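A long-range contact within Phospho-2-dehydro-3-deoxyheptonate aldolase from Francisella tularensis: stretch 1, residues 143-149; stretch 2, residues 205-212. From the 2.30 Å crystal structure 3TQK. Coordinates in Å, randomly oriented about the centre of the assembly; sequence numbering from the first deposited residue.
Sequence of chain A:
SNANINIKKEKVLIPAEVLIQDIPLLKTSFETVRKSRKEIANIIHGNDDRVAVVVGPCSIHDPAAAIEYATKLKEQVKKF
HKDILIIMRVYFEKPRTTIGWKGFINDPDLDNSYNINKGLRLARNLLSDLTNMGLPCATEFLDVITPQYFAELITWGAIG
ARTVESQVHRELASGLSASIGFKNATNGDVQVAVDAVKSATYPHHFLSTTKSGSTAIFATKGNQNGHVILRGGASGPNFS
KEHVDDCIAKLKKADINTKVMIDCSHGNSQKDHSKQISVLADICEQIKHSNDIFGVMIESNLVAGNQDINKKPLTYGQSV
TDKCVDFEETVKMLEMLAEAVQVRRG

Stretch 1, residues 143-149: DVITPQY
Stretch 2 (205-212) HFLSTTKS

Residues 205-209 form a strand, and against its C-terminal end packs a turn, residues 143-145, that leads into residues 146-149 with helical phi/psi. The CA atoms set the register: Val 144 lies 5.3 Å from Ser 208, Ile 145 lies 5.9 Å from Thr 209, and Gln 148 lies 5.9 Å from Lys 211, so both chains advance in the same sense. The contact buries 374 Å², counting both sides; Val 144, Phe 206 and Thr 209 are buried.

Thr 209 (phi/psi -132/152) is its hub. Its CA-to-CB bond points toward the turn, and with chi1 at 64° (p) Thr 209 OG1 donates to Val 144 O at 2.7 Å. The same OG1 accepts from a water at 2.7 Å, which also donates to Ile 145 O at 2.7 Å; one hydroxyl thus serves two successive carbonyls, one directly and one through solvent. Thr 209 CG2 meets Ile 145 CG1 at 3.9 Å, an arrangement that uses both branches of threonine. Ser 208 OG lies 3.4 Å from Val 144 O, at best a weak hydrogen bond.

The CA-to-CB bond of Gln 148 (phi/psi -61/-22) points toward the other stretch, and its chain folds with chi1 -69° and chi2 -73° (both m), chi3 12°. Its amide is used at both ends: Gln 148 NE2 donates to Thr 209 O at 2.7 Å (N-H...O angle 147°), while Gln 148 OE1 accepts from Lys 211 NZ at 2.8 Å. The CA-to-CB bond of the exposed Lys 211 points sideways, and its chain reaches this oxygen through m, t, t, p rotamers.

Val 144 (phi/psi -93/8, chi1 -59°, m) supplies the apolar part, suiting the Phe 206 ring edge: Val 144 CG1 lies 4.2 Å from Phe 206 CE2, near the ring plane. Asp 143 (chi1 72°, p) braces the turn from within: Asp 143 OD1 accepts from Ile 145 N at 3.2 Å, Thr 146 N at 2.9 Å and Thr 146 OG1 at 2.8 Å.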

# COMPACT_ATOMS: atom_id res chain seq x y z
N ASP A 143 -3.03 5.94 5.95
CA ASP A 143 -1.91 5.32 6.67
C ASP A 143 -2.28 5.02 8.12
O ASP A 143 -3.44 5.19 8.50
CB ASP A 143 -0.69 6.22 6.57
CG ASP A 143 -0.81 7.47 7.42
OD1 ASP A 143 -1.86 7.72 8.01
OD2 ASP A 143 0.18 8.22 7.54
N VAL A 144 -1.33 4.56 8.95
CA VAL A 144 -1.64 4.17 10.33
C VAL A 144 -1.45 5.30 11.35
O VAL A 144 -1.56 5.07 12.56
CB VAL A 144 -0.82 2.93 10.79
CG1 VAL A 144 -1.12 1.73 9.88
CG2 VAL A 144 0.68 3.21 10.86
N ILE A 145 -1.18 6.52 10.87
CA ILE A 145 -0.87 7.64 11.74
C ILE A 145 -1.99 8.70 11.70
O ILE A 145 -2.52 9.07 12.75
CB ILE A 145 0.52 8.25 11.40
CG1 ILE A 145 1.62 7.22 11.73
CG2 ILE A 145 0.78 9.52 12.16
CD1 ILE A 145 3.04 7.60 11.25
N THR A 146 -2.37 9.15 10.51
CA THR A 146 -3.34 10.24 10.37
C THR A 146 -4.73 9.92 10.93
O THR A 146 -5.36 10.80 11.50
CB THR A 146 -3.47 10.74 8.90
OG1 THR A 146 -3.86 9.67 8.04
CG2 THR A 146 -2.13 11.32 8.40
N PRO A 147 -5.21 8.68 10.80
CA PRO A 147 -6.58 8.43 11.26
C PRO A 147 -6.88 8.73 12.71
O PRO A 147 -8.01 9.08 13.03
CB PRO A 147 -6.76 6.94 10.99
CG PRO A 147 -5.83 6.65 9.88
CD PRO A 147 -4.63 7.47 10.17
N GLN A 148 -5.90 8.59 13.60
CA GLN A 148 -6.10 8.88 15.02
C GLN A 148 -6.48 10.33 15.26
O GLN A 148 -7.08 10.65 16.28
CB GLN A 148 -4.83 8.55 15.81
CG GLN A 148 -4.54 7.05 15.91
CD GLN A 148 -5.49 6.29 16.85
OE1 GLN A 148 -6.53 6.81 17.29
NE2 GLN A 148 -5.12 5.05 17.17
N TYR A 149 -6.15 11.21 14.30
CA TYR A 149 -6.47 12.61 14.42
C TYR A 149 -7.92 12.98 14.12
O TYR A 149 -8.35 14.07 14.48
CB TYR A 149 -5.53 13.44 13.52
CG TYR A 149 -4.10 13.41 14.01
CD1 TYR A 149 -3.29 12.32 13.74
CD2 TYR A 149 -3.58 14.45 14.76
CE1 TYR A 149 -1.98 12.27 14.20
CE2 TYR A 149 -2.27 14.42 15.22
CZ TYR A 149 -1.48 13.33 14.95
OH TYR A 149 -0.19 13.29 15.39
N HIS A 205 -4.21 -8.73 14.04
CA HIS A 205 -3.22 -8.09 14.88
C HIS A 205 -2.27 -7.35 13.94
O HIS A 205 -1.73 -7.95 13.02
CB HIS A 205 -2.46 -9.11 15.72
CG HIS A 205 -3.21 -9.59 16.93
ND1 HIS A 205 -4.37 -10.33 16.84
CD2 HIS A 205 -2.95 -9.46 18.25
CE1 HIS A 205 -4.80 -10.63 18.06
NE2 HIS A 205 -3.94 -10.13 18.93
N PHE A 206 -2.08 -6.05 14.15
CA PHE A 206 -1.15 -5.28 13.32
C PHE A 206 -0.57 -4.10 14.06
O PHE A 206 -1.09 -3.68 15.08
CB PHE A 206 -1.85 -4.81 12.04
CG PHE A 206 -2.76 -3.61 12.21
CD1 PHE A 206 -3.97 -3.71 12.87
CD2 PHE A 206 -2.42 -2.39 11.65
CE1 PHE A 206 -4.80 -2.61 12.99
CE2 PHE A 206 -3.26 -1.31 11.75
CZ PHE A 206 -4.45 -1.42 12.43
N LEU A 207 0.53 -3.56 13.53
CA LEU A 207 1.20 -2.43 14.11
C LEU A 207 0.57 -1.12 13.66
O LEU A 207 0.35 -0.90 12.45
CB LEU A 207 2.67 -2.49 13.75
CG LEU A 207 3.37 -3.76 14.22
CD1 LEU A 207 4.77 -3.86 13.62
CD2 LEU A 207 3.41 -3.84 15.75
N SER A 208 0.24 -0.27 14.63
CA SER A 208 -0.39 1.02 14.36
C SER A 208 0.10 2.00 15.40
O SER A 208 1.13 1.76 16.04
CB SER A 208 -1.91 0.91 14.40
OG SER A 208 -2.53 2.07 13.85
N THR A 209 -0.61 3.11 15.57
CA THR A 209 -0.20 4.15 16.50
C THR A 209 -1.37 4.58 17.39
O THR A 209 -2.53 4.48 16.99
CB THR A 209 0.42 5.39 15.77
OG1 THR A 209 -0.55 6.02 14.93
CG2 THR A 209 1.64 4.96 14.92
N THR A 210 -1.03 5.04 18.60
CA THR A 210 -2.01 5.46 19.59
C THR A 210 -2.28 6.96 19.51
O THR A 210 -1.58 7.70 18.82
CB THR A 210 -1.48 5.19 21.01
OG1 THR A 210 -0.35 6.04 21.24
CG2 THR A 210 -1.08 3.72 21.21
N LYS A 211 -3.27 7.42 20.25
CA LYS A 211 -3.56 8.86 20.30
C LYS A 211 -2.45 9.61 21.02
O LYS A 211 -2.26 10.80 20.78
CB LYS A 211 -4.93 9.12 20.93
CG LYS A 211 -6.09 8.77 19.99
CD LYS A 211 -7.44 8.80 20.68
CE LYS A 211 -8.57 8.39 19.75
NZ LYS A 211 -8.50 6.98 19.27
N SER A 212 -1.71 8.92 21.89
CA SER A 212 -0.56 9.54 22.55
C SER A 212 0.67 9.67 21.64
O SER A 212 1.69 10.16 22.08
CB SER A 212 -0.17 8.74 23.80
OG SER A 212 0.34 7.47 23.44
O HOH W 1 -1.38 8.59 15.18